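Local atomic coordinates of IPT/TIG domain-containing protein BACOVA_02650 (Bacteroides ovatus, PDB entry 5E7H), a protein that binds polysaccharide at the cell surface and probably captures xyloglucan there before it is transported into the periplasm for degradation. Residues Asn88-Asn92 against Asp253-Val258; Ser139-Trp145 against Ser231-Tyr237; Gln144-Thr148 against Tyr223-Leu227; Ile157-Leu162 against Val212-Ser216. The contacts are given in a common frame with arbitrary orientation. Residues are numbered along the deposited sequence.

Interaction 1. Residues Asn88-Asn92 against Asp253-Val258; sequences NVILN and DNFRIV. With NA (sodium ion), chain I; FMT (formic acid), chain F.
A classic beta bulge interrupts the antiparallel pairing of strand 89-91 with 253-258 in the xyloglucan-binding domain. The strand axes are 4.4 Å apart and cross at 132°. V89 and R256 form a non-hydrogen-bonded pair (CA-CA 4.0 Å). L91 and F255 form a hydrogen-bonded pair (CA-CA 5.2 Å), so the register slips by one at I90, whose psi is -16°. F255 O takes I90 N at 2.8 Å and, weakly, L91 N at 3.4 Å. F255 N returns a weak bond to L91 O at 3.1 Å. I257 N reaches N88 O at 3.1 Å. N88 is m, and its ND2 bonds I257 O at 2.8 Å. I90 is p, with CG1 3.9 Å from F255 CB and CD1 4.2 Å from I257 CD1. L91 is t and F255 is m; their CD2 atoms meet at 4.0 Å. R256 is p; CB lies on the V89 face and the guanidinium leads off from segment 88-92. R256 NH1 bonds N254 O at 2.8 Å, and NH2 forms a salt bridge with E165. A sodium ion, also bound by N119 and T121, joins the segment ends: N92 O lies 2.8 Å from NA, D253 OD1 2.6 Å and D253 OD2 2.5 Å.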
# COMPACT_ATOMS: atom_id res chain seq x y z
N ASN A 88 9.36 -7.57 1.80
CA ASN A 88 8.05 -7.86 2.37
C ASN A 88 6.93 -7.91 1.33
O ASN A 88 5.79 -8.23 1.66
CB ASN A 88 7.68 -6.78 3.42
CG ASN A 88 8.56 -6.81 4.64
OD1 ASN A 88 9.64 -6.22 4.64
ND2 ASN A 88 8.11 -7.49 5.69
N VAL A 89 7.24 -7.58 0.07
CA VAL A 89 6.24 -7.61 -0.99
C VAL A 89 5.91 -9.06 -1.31
O VAL A 89 6.81 -9.89 -1.49
CB VAL A 89 6.75 -6.87 -2.24
CG1 VAL A 89 5.80 -6.99 -3.42
CG2 VAL A 89 6.97 -5.39 -1.90
N ILE A 90 4.61 -9.35 -1.38
CA ILE A 90 4.12 -10.69 -1.67
C ILE A 90 3.48 -10.78 -3.07
O ILE A 90 3.29 -11.88 -3.57
CB ILE A 90 3.10 -11.15 -0.59
CG1 ILE A 90 1.88 -10.24 -0.52
CG2 ILE A 90 3.81 -11.24 0.78
CD1 ILE A 90 0.74 -10.82 0.26
N LEU A 91 3.16 -9.64 -3.68
CA LEU A 91 2.49 -9.64 -4.99
C LEU A 91 2.65 -8.27 -5.63
O LEU A 91 2.14 -7.29 -5.10
CB LEU A 91 1.00 -10.00 -4.85
CG LEU A 91 0.20 -10.01 -6.15
CD1 LEU A 91 0.67 -11.03 -7.13
CD2 LEU A 91 -1.25 -10.26 -5.80
N ASN A 92 3.35 -8.21 -6.77
CA ASN A 92 3.44 -6.95 -7.52
C ASN A 92 3.16 -7.08 -9.02
O ASN A 92 3.22 -6.07 -9.72
CB ASN A 92 4.81 -6.28 -7.30
CG ASN A 92 5.96 -7.07 -7.87
OD1 ASN A 92 5.80 -7.99 -8.66
ND2 ASN A 92 7.17 -6.66 -7.50
N ASP A 253 -1.39 -2.18 -6.14
CA ASP A 253 -0.04 -2.71 -6.37
C ASP A 253 0.68 -2.97 -5.05
O ASP A 253 0.29 -2.46 -4.00
CB ASP A 253 0.78 -1.74 -7.23
CG ASP A 253 1.88 -2.40 -8.02
OD1 ASP A 253 2.12 -3.61 -7.94
OD2 ASP A 253 2.55 -1.65 -8.78
N ASN A 254 1.74 -3.76 -5.14
CA ASN A 254 2.72 -3.94 -4.05
C ASN A 254 2.07 -4.37 -2.74
O ASN A 254 2.31 -3.81 -1.67
CB ASN A 254 3.54 -2.68 -3.86
CG ASN A 254 4.58 -2.53 -4.93
OD1 ASN A 254 5.18 -3.52 -5.37
ND2 ASN A 254 4.80 -1.31 -5.37
N PHE A 255 1.27 -5.42 -2.82
CA PHE A 255 0.80 -6.06 -1.61
C PHE A 255 2.00 -6.55 -0.83
O PHE A 255 2.93 -7.13 -1.40
CB PHE A 255 -0.14 -7.24 -1.93
CG PHE A 255 -1.44 -6.84 -2.58
CD1 PHE A 255 -2.56 -6.57 -1.81
CD2 PHE A 255 -1.53 -6.73 -3.97
CE1 PHE A 255 -3.76 -6.18 -2.42
CE2 PHE A 255 -2.73 -6.34 -4.58
CZ PHE A 255 -3.83 -6.06 -3.79
N ARG A 256 1.97 -6.34 0.49
CA ARG A 256 3.11 -6.62 1.35
C ARG A 256 2.62 -6.89 2.76
O ARG A 256 1.61 -6.34 3.21
CB ARG A 256 4.11 -5.44 1.31
CG ARG A 256 3.50 -4.08 1.66
CD ARG A 256 4.37 -2.94 1.10
NE ARG A 256 3.86 -1.61 1.41
CZ ARG A 256 3.16 -0.83 0.60
NH1 ARG A 256 2.79 -1.23 -0.61
NH2 ARG A 256 2.82 0.39 1.01
N ILE A 257 3.32 -7.77 3.46
CA ILE A 257 3.03 -8.10 4.84
C ILE A 257 4.16 -7.58 5.68
O ILE A 257 5.32 -7.95 5.46
CB ILE A 257 2.85 -9.63 5.07
CG1 ILE A 257 1.64 -10.13 4.28
CG2 ILE A 257 2.70 -9.92 6.55
CD1 ILE A 257 1.48 -11.64 4.28
N VAL A 258 3.84 -6.70 6.63
CA VAL A 258 4.85 -6.05 7.47
C VAL A 258 4.47 -6.11 8.93
O VAL A 258 3.32 -6.40 9.27
CB VAL A 258 5.07 -4.57 7.06
CG1 VAL A 258 5.54 -4.47 5.62
CG2 VAL A 258 3.79 -3.77 7.22
NA NA I . 3.98 -3.40 -9.82
C FMT F . 10.40 -6.36 -8.81
O1 FMT F . 10.18 -5.24 -9.36
O2 FMT F . 9.73 -7.37 -9.17
O HOH W 1 7.85 -4.48 -5.52
O HOH W 2 5.81 -2.77 -8.05

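Interaction 2. Residues Ser139-Trp145 against Ser231-Tyr237; sequences SYSNAQW and STHIGVY
Strands 139-142 and 233-237 run antiparallel at 157°, with axes 4.7 Å apart. S139 pairs with V236 (CA-CA 5.4 Å): S139 N to V236 O is 2.9 Å and V236 N to S139 O is 3.0 Å. Y140, t, faces G235 in a non-hydrogen-bonded pair (CA-CA 4.5 Å). Its ring meets the H233 ring obliquely, with centroids 4.2 Å apart; its OH bonds E183. S141 pairs with I234: S141 N to I234 O is 2.8 Å and I234 N to S141 O is 3.0 Å. N142 lies opposite H233, and T232 OG1 donates to N142 OD1 at 2.8 Å. A143 N bonds T232 O at 2.7 Å, and A143 CB packs 3.8 Å from I234 CG2. W145 is m, and its NE1 donates to S231 O at 2.9 Å. S231 OG accepts from H233 N at 3.2 Å, an ST turn. S139, S141, I234 and V236 share one face; Y140, N142 and H233 the other. This is regular antiparallel pairing inside a five-stranded beta sheet of the xyloglucan-binding domain.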
# COMPACT_ATOMS: atom_id res chain seq x y z
N SER A 139 -9.33 -10.83 -9.18
CA SER A 139 -8.09 -11.52 -9.51
C SER A 139 -7.79 -12.57 -8.47
O SER A 139 -7.66 -12.25 -7.29
CB SER A 139 -6.93 -10.53 -9.60
OG SER A 139 -5.70 -11.22 -9.72
N TYR A 140 -7.71 -13.82 -8.92
CA TYR A 140 -7.18 -14.93 -8.14
C TYR A 140 -5.71 -15.01 -8.48
O TYR A 140 -5.35 -15.30 -9.63
CB TYR A 140 -7.92 -16.23 -8.48
CG TYR A 140 -7.54 -17.44 -7.63
CD1 TYR A 140 -6.28 -18.00 -7.72
CD2 TYR A 140 -8.47 -18.03 -6.80
CE1 TYR A 140 -5.94 -19.12 -6.96
CE2 TYR A 140 -8.14 -19.15 -6.05
CZ TYR A 140 -6.88 -19.67 -6.14
OH TYR A 140 -6.54 -20.79 -5.38
N SER A 141 -4.85 -14.75 -7.50
CA SER A 141 -3.41 -14.70 -7.72
C SER A 141 -2.66 -15.67 -6.83
O SER A 141 -3.23 -16.24 -5.89
CB SER A 141 -2.88 -13.27 -7.47
OG SER A 141 -3.36 -12.36 -8.45
N ASN A 142 -1.39 -15.89 -7.16
CA ASN A 142 -0.46 -16.64 -6.33
C ASN A 142 0.51 -15.64 -5.73
O ASN A 142 1.12 -14.85 -6.45
CB ASN A 142 0.30 -17.69 -7.13
CG ASN A 142 -0.48 -18.99 -7.28
OD1 ASN A 142 -1.04 -19.51 -6.31
ND2 ASN A 142 -0.52 -19.50 -8.48
N ALA A 143 0.57 -15.63 -4.41
CA ALA A 143 1.49 -14.78 -3.68
C ALA A 143 2.81 -15.50 -3.51
O ALA A 143 2.89 -16.73 -3.54
CB ALA A 143 0.90 -14.44 -2.35
N GLN A 144 3.85 -14.71 -3.28
CA GLN A 144 5.12 -15.21 -2.77
C GLN A 144 5.21 -14.76 -1.33
O GLN A 144 5.47 -13.59 -1.06
CB GLN A 144 6.28 -14.67 -3.60
CG GLN A 144 7.64 -15.14 -3.13
CD GLN A 144 8.76 -14.52 -3.93
OE1 GLN A 144 9.74 -14.04 -3.37
NE2 GLN A 144 8.61 -14.51 -5.25
N TRP A 145 4.90 -15.65 -0.38
CA TRP A 145 4.83 -15.21 1.01
C TRP A 145 6.21 -14.75 1.47
O TRP A 145 7.23 -15.21 0.97
CB TRP A 145 4.28 -16.32 1.93
CG TRP A 145 2.92 -16.85 1.52
CD1 TRP A 145 2.62 -18.15 1.26
CD2 TRP A 145 1.69 -16.12 1.32
NE1 TRP A 145 1.30 -18.29 0.91
CE2 TRP A 145 0.70 -17.06 0.93
CE3 TRP A 145 1.31 -14.77 1.44
CZ2 TRP A 145 -0.62 -16.69 0.65
CZ3 TRP A 145 -0.00 -14.42 1.15
CH2 TRP A 145 -0.95 -15.38 0.76
N SER A 231 -0.87 -23.00 0.83
CA SER A 231 -1.59 -22.38 -0.28
C SER A 231 -1.01 -21.02 -0.56
O SER A 231 -0.78 -20.25 0.37
CB SER A 231 -3.07 -22.24 0.05
OG SER A 231 -3.72 -21.46 -0.95
N THR A 232 -0.76 -20.71 -1.83
CA THR A 232 -0.28 -19.38 -2.17
C THR A 232 -1.38 -18.47 -2.69
O THR A 232 -1.09 -17.39 -3.19
CB THR A 232 0.86 -19.44 -3.17
OG1 THR A 232 0.54 -20.34 -4.21
CG2 THR A 232 2.14 -19.94 -2.49
N HIS A 233 -2.64 -18.86 -2.51
CA HIS A 233 -3.75 -18.00 -2.93
C HIS A 233 -3.81 -16.67 -2.21
O HIS A 233 -3.81 -16.60 -0.99
CB HIS A 233 -5.07 -18.74 -2.71
CG HIS A 233 -6.28 -17.88 -2.87
ND1 HIS A 233 -7.19 -17.68 -1.85
CD2 HIS A 233 -6.77 -17.21 -3.94
CE1 HIS A 233 -8.17 -16.92 -2.28
NE2 HIS A 233 -7.94 -16.61 -3.55
N ILE A 234 -3.91 -15.60 -3.00
CA ILE A 234 -4.44 -14.32 -2.52
C ILE A 234 -5.43 -13.89 -3.59
O ILE A 234 -5.14 -13.97 -4.78
CB ILE A 234 -3.34 -13.26 -2.26
CG1 ILE A 234 -3.96 -11.95 -1.79
CG2 ILE A 234 -2.49 -13.04 -3.52
CD1 ILE A 234 -2.95 -10.92 -1.33
N GLY A 235 -6.60 -13.42 -3.15
CA GLY A 235 -7.66 -13.04 -4.07
C GLY A 235 -8.22 -11.69 -3.69
O GLY A 235 -8.40 -11.38 -2.52
N VAL A 236 -8.48 -10.88 -4.71
CA VAL A 236 -9.11 -9.57 -4.57
C VAL A 236 -10.38 -9.60 -5.42
O VAL A 236 -10.32 -9.82 -6.63
CB VAL A 236 -8.18 -8.42 -5.00
CG1 VAL A 236 -8.88 -7.07 -4.94
CG2 VAL A 236 -6.90 -8.42 -4.13
N TYR A 237 -11.53 -9.41 -4.79
CA TYR A 237 -12.82 -9.61 -5.47
C TYR A 237 -13.70 -8.40 -5.29
O TYR A 237 -13.93 -7.97 -4.16
CB TYR A 237 -13.56 -10.84 -4.94
CG TYR A 237 -12.75 -12.11 -4.87
CD1 TYR A 237 -11.87 -12.33 -3.81
CD2 TYR A 237 -12.88 -13.10 -5.84
CE1 TYR A 237 -11.15 -13.49 -3.73
CE2 TYR A 237 -12.15 -14.26 -5.77
CZ TYR A 237 -11.29 -14.45 -4.70
OH TYR A 237 -10.55 -15.61 -4.62
O HOH W 3 -5.20 -11.57 -6.39

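Interaction 3. Residues Gln144-Thr148 against Tyr223-Leu227; sequences QWVNT and YQDFL. With NA (sodium ion), chain J; FMT (formic acid), chain E.
W145 and F226 form the apolar centre, where a loop meets a short helix. The edge of F226 points at the face of the six-membered ring of W145 in a T-shaped (edge-to-face) pair. The centroids are 4.8 Å apart, the planes are at 68°, and W145 CZ3 lies 3.6 Å from F226 CZ. W145 is m with chi2 124°; F226 is t with chi2 75°. L227, mt, fills the next space: its CD2 is 3.6 Å from W145 CB, and its CD1 is 3.7 Å from T148 CG2. M181 touches both W145 and F226 and packs this cluster against strand 176-181.

Segment 144-148 has no regular structure. W145 to N147 have polyproline II-like angles, phi near -64° and psi between 136° and 154°. Segment 223-227 is one helical turn, closed by L227 N to Y223 O at 2.9 Å. The backbones stay apart: the CA atoms of W145 and L227 are 7.9 Å from each other. Y223, t, bridges the gap. Its OH donates to V146 O at 2.7 Å, and its CZ lies 4.3 Å from V146 CB. At the C-terminal end of the helix, L227 O lies 2.9 Å from NA, a sodium ion N230 also binds. W145 NE1 donates a hydrogen bond to S231 O. Across these two segments the helix is held to the loop by side-chain packing and one hydroxyl-to-carbonyl hydrogen bond, with no backbone-to-backbone hydrogen bond.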
# COMPACT_ATOMS: atom_id res chain seq x y z
N GLN A 144 3.85 -14.71 -3.28
CA GLN A 144 5.12 -15.21 -2.77
C GLN A 144 5.21 -14.76 -1.33
O GLN A 144 5.47 -13.59 -1.06
CB GLN A 144 6.28 -14.67 -3.60
CG GLN A 144 7.64 -15.14 -3.13
CD GLN A 144 8.76 -14.52 -3.93
OE1 GLN A 144 9.74 -14.04 -3.37
NE2 GLN A 144 8.61 -14.51 -5.25
N TRP A 145 4.90 -15.65 -0.38
CA TRP A 145 4.83 -15.21 1.01
C TRP A 145 6.21 -14.75 1.47
O TRP A 145 7.23 -15.21 0.97
CB TRP A 145 4.28 -16.32 1.93
CG TRP A 145 2.92 -16.85 1.52
CD1 TRP A 145 2.62 -18.15 1.26
CD2 TRP A 145 1.69 -16.12 1.32
NE1 TRP A 145 1.30 -18.29 0.91
CE2 TRP A 145 0.70 -17.06 0.93
CE3 TRP A 145 1.31 -14.77 1.44
CZ2 TRP A 145 -0.62 -16.69 0.65
CZ3 TRP A 145 -0.00 -14.42 1.15
CH2 TRP A 145 -0.95 -15.38 0.76
N VAL A 146 6.21 -13.85 2.46
CA VAL A 146 7.46 -13.31 3.00
C VAL A 146 8.26 -14.45 3.63
O VAL A 146 7.72 -15.30 4.34
CB VAL A 146 7.18 -12.20 4.04
CG1 VAL A 146 8.49 -11.61 4.55
CG2 VAL A 146 6.30 -11.12 3.44
N ASN A 147 9.56 -14.47 3.37
CA ASN A 147 10.44 -15.47 3.91
C ASN A 147 10.52 -15.40 5.43
O ASN A 147 10.46 -14.30 5.98
CB ASN A 147 11.83 -15.28 3.31
CG ASN A 147 12.71 -16.50 3.45
OD1 ASN A 147 13.13 -16.88 4.54
ND2 ASN A 147 13.00 -17.13 2.32
N THR A 148 10.68 -16.53 6.10
CA THR A 148 10.78 -16.54 7.56
C THR A 148 12.10 -15.94 8.04
O THR A 148 12.27 -15.66 9.24
CB THR A 148 10.58 -17.95 8.16
OG1 THR A 148 11.50 -18.88 7.58
CG2 THR A 148 9.15 -18.42 7.95
N TYR A 223 2.48 -16.77 12.17
CA TYR A 223 2.85 -16.72 10.77
C TYR A 223 3.15 -18.15 10.27
O TYR A 223 2.74 -18.50 9.16
CB TYR A 223 4.02 -15.74 10.57
CG TYR A 223 4.32 -15.45 9.15
CD1 TYR A 223 3.36 -14.92 8.29
CD2 TYR A 223 5.57 -15.74 8.63
CE1 TYR A 223 3.65 -14.69 6.95
CE2 TYR A 223 5.87 -15.50 7.30
CZ TYR A 223 4.92 -14.99 6.46
OH TYR A 223 5.18 -14.75 5.12
N GLN A 224 3.83 -18.97 11.06
CA GLN A 224 4.12 -20.34 10.64
C GLN A 224 2.83 -21.14 10.42
O GLN A 224 2.74 -21.97 9.51
CB GLN A 224 5.00 -21.07 11.66
CG GLN A 224 5.46 -22.46 11.18
CD GLN A 224 6.29 -22.37 9.92
OE1 GLN A 224 7.51 -22.23 9.97
NE2 GLN A 224 5.63 -22.47 8.76
N ASP A 225 1.84 -20.94 11.27
CA ASP A 225 0.57 -21.65 11.10
C ASP A 225 -0.10 -21.28 9.77
O ASP A 225 -0.66 -22.13 9.05
CB ASP A 225 -0.38 -21.35 12.26
CG ASP A 225 0.14 -21.85 13.59
OD1 ASP A 225 0.73 -22.95 13.66
OD2 ASP A 225 -0.05 -21.12 14.58
N PHE A 226 -0.06 -19.99 9.43
CA PHE A 226 -0.56 -19.48 8.18
C PHE A 226 0.19 -20.11 7.00
O PHE A 226 -0.43 -20.60 6.05
CB PHE A 226 -0.42 -17.94 8.20
CG PHE A 226 -0.50 -17.26 6.85
CD1 PHE A 226 -1.71 -17.12 6.20
CD2 PHE A 226 0.64 -16.73 6.27
CE1 PHE A 226 -1.77 -16.46 4.95
CE2 PHE A 226 0.58 -16.07 5.06
CZ PHE A 226 -0.62 -15.94 4.40
N LEU A 227 1.51 -20.14 7.08
CA LEU A 227 2.31 -20.73 6.00
C LEU A 227 1.97 -22.22 5.84
O LEU A 227 1.96 -22.73 4.71
CB LEU A 227 3.80 -20.55 6.24
CG LEU A 227 4.32 -19.11 6.17
CD1 LEU A 227 5.82 -19.11 6.51
CD2 LEU A 227 4.07 -18.44 4.84
NA NA J . 3.61 -23.86 2.60
C FMT E . 12.65 -16.35 -1.13
O1 FMT E . 13.21 -15.25 -0.88
O2 FMT E . 11.56 -16.64 -0.57

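Interaction 4. Residues Ile157-Leu162 against Val212-Ser216; sequences IDDLKL and VSLSS
L214 is the main bump here. Its CA-to-CB bond points toward segment 157-162, and its tp rotamer sets the side chain into a hollow lined by I157, L160 and L162. L214 CD2 lies 4.0 Å from I157 CD1 and 3.8 Å from L160 CB, while L214 CD1 is 4.3 Å from L162 CB. M181 and I257 also touch L214. I157, mm, lays CG2 against the backbone at S215, 3.7 Å from S215 N. V212 CG2 rests 4.0 Å from L162 CB on the face these two residues share.

The backbone frames the hollow. L162 and V212 are an antiparallel hydrogen-bonded pair (CA-CA 5.4 Å): L162 N to V212 O and V212 N to L162 O are both 2.9 Å. K161 and S213 are a non-hydrogen-bonded pair (CA-CA 4.4 Å), and L214 N bonds L160 O at 3.0 Å. Beyond this, both segments curl into 3-10 turns, 157-159 and 214-216. Water 4 fills the cleft between the turns, 2.8 Å from I157 O and 3.0 Å from S215 N. The arrangement is an end of an antiparallel strand pair in the xyloglucan-binding domain, with L214, from one 3-10 turn, packed against the other turn and strand 160-162.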
# COMPACT_ATOMS: atom_id res chain seq x y z
N ILE A 157 0.06 -13.52 14.15
CA ILE A 157 -0.65 -12.85 13.08
C ILE A 157 -1.17 -11.49 13.58
O ILE A 157 -1.20 -10.53 12.80
CB ILE A 157 -1.81 -13.74 12.56
CG1 ILE A 157 -1.25 -15.02 11.92
CG2 ILE A 157 -2.73 -12.96 11.62
CD1 ILE A 157 -0.36 -14.83 10.73
N ASP A 158 -1.56 -11.44 14.85
CA ASP A 158 -2.01 -10.19 15.48
C ASP A 158 -0.98 -9.07 15.42
O ASP A 158 -1.34 -7.89 15.57
CB ASP A 158 -2.37 -10.42 16.97
CG ASP A 158 -3.72 -11.10 17.15
OD1 ASP A 158 -4.60 -10.96 16.28
OD2 ASP A 158 -3.90 -11.77 18.19
N ASP A 159 0.30 -9.41 15.22
CA ASP A 159 1.37 -8.41 15.17
C ASP A 159 1.77 -8.02 13.74
O ASP A 159 2.76 -7.31 13.55
CB ASP A 159 2.61 -8.93 15.91
CG ASP A 159 2.39 -9.08 17.40
OD1 ASP A 159 1.38 -8.57 17.93
OD2 ASP A 159 3.25 -9.73 18.03
N LEU A 160 1.00 -8.48 12.74
CA LEU A 160 1.28 -8.22 11.32
C LEU A 160 0.14 -7.46 10.65
O LEU A 160 -1.02 -7.57 11.05
CB LEU A 160 1.52 -9.55 10.58
CG LEU A 160 2.71 -10.37 11.10
CD1 LEU A 160 2.75 -11.72 10.41
CD2 LEU A 160 4.02 -9.63 10.89
N LYS A 161 0.47 -6.73 9.59
CA LYS A 161 -0.54 -6.07 8.78
C LYS A 161 -0.29 -6.30 7.31
O LYS A 161 0.85 -6.52 6.87
CB LYS A 161 -0.61 -4.56 9.10
CG LYS A 161 0.67 -3.81 8.99
CD LYS A 161 0.51 -2.39 9.56
CE LYS A 161 1.80 -1.64 9.42
NZ LYS A 161 1.68 -0.24 9.94
N LEU A 162 -1.37 -6.26 6.55
CA LEU A 162 -1.33 -6.27 5.09
C LEU A 162 -1.41 -4.84 4.62
O LEU A 162 -2.36 -4.13 4.97
CB LEU A 162 -2.49 -7.08 4.51
CG LEU A 162 -2.61 -7.08 2.99
CD1 LEU A 162 -1.47 -7.88 2.37
CD2 LEU A 162 -3.95 -7.64 2.58
N VAL A 212 -4.54 -3.03 6.53
CA VAL A 212 -5.48 -3.72 7.43
C VAL A 212 -4.73 -4.71 8.33
O VAL A 212 -3.68 -5.22 7.94
CB VAL A 212 -6.58 -4.49 6.65
CG1 VAL A 212 -7.43 -3.51 5.83
CG2 VAL A 212 -6.00 -5.56 5.75
N SER A 213 -5.24 -4.97 9.53
CA SER A 213 -4.66 -6.02 10.34
C SER A 213 -4.67 -7.33 9.55
O SER A 213 -5.66 -7.68 8.90
CB SER A 213 -5.42 -6.21 11.65
OG SER A 213 -5.23 -5.09 12.50
N LEU A 214 -3.57 -8.08 9.61
CA LEU A 214 -3.55 -9.35 8.89
C LEU A 214 -4.58 -10.30 9.47
O LEU A 214 -5.09 -11.16 8.75
CB LEU A 214 -2.14 -9.97 8.92
CG LEU A 214 -1.94 -11.21 8.03
CD1 LEU A 214 -2.21 -10.89 6.55
CD2 LEU A 214 -0.51 -11.76 8.18
N SER A 215 -4.93 -10.15 10.75
CA SER A 215 -5.97 -10.98 11.36
C SER A 215 -7.35 -10.78 10.71
O SER A 215 -8.26 -11.60 10.93
CB SER A 215 -6.06 -10.70 12.86
OG SER A 215 -6.45 -9.35 13.12
N SER A 216 -7.53 -9.69 9.95
CA SER A 216 -8.81 -9.47 9.28
C SER A 216 -8.94 -10.31 8.01
O SER A 216 -10.04 -10.37 7.44
CB SER A 216 -9.02 -7.99 8.96
OG SER A 216 -8.18 -7.57 7.91
O HOH W 4 -3.30 -8.63 12.72
O HOH W 5 -4.93 -7.99 14.97

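In the fold
All four contacts lie in the xyloglucan-binding domain. Interactions 1 and 2 are buried; interactions 3 and 4 are partly buried. Interactions 1, 2 and 4 rest on antiparallel backbone pairing, regular in 2 but bulged in 1, whereas 3 relies on side chains. Interactions 1 and 4 belong to one sheet, where strand 246-259 neighbours strand 160-168 and V258 O lies 2.9 Å from K161 N. Interaction 2 belongs to another sheet, and I90 and L91 of interaction 1 pack on its I234. W145 serves both 2 and 3, bonding S231 and packing on F226 respectively. Y223 and F226 of interaction 3 pack on I157 of interaction 4. Interactions 1 and 3 each contribute to a separate sodium site.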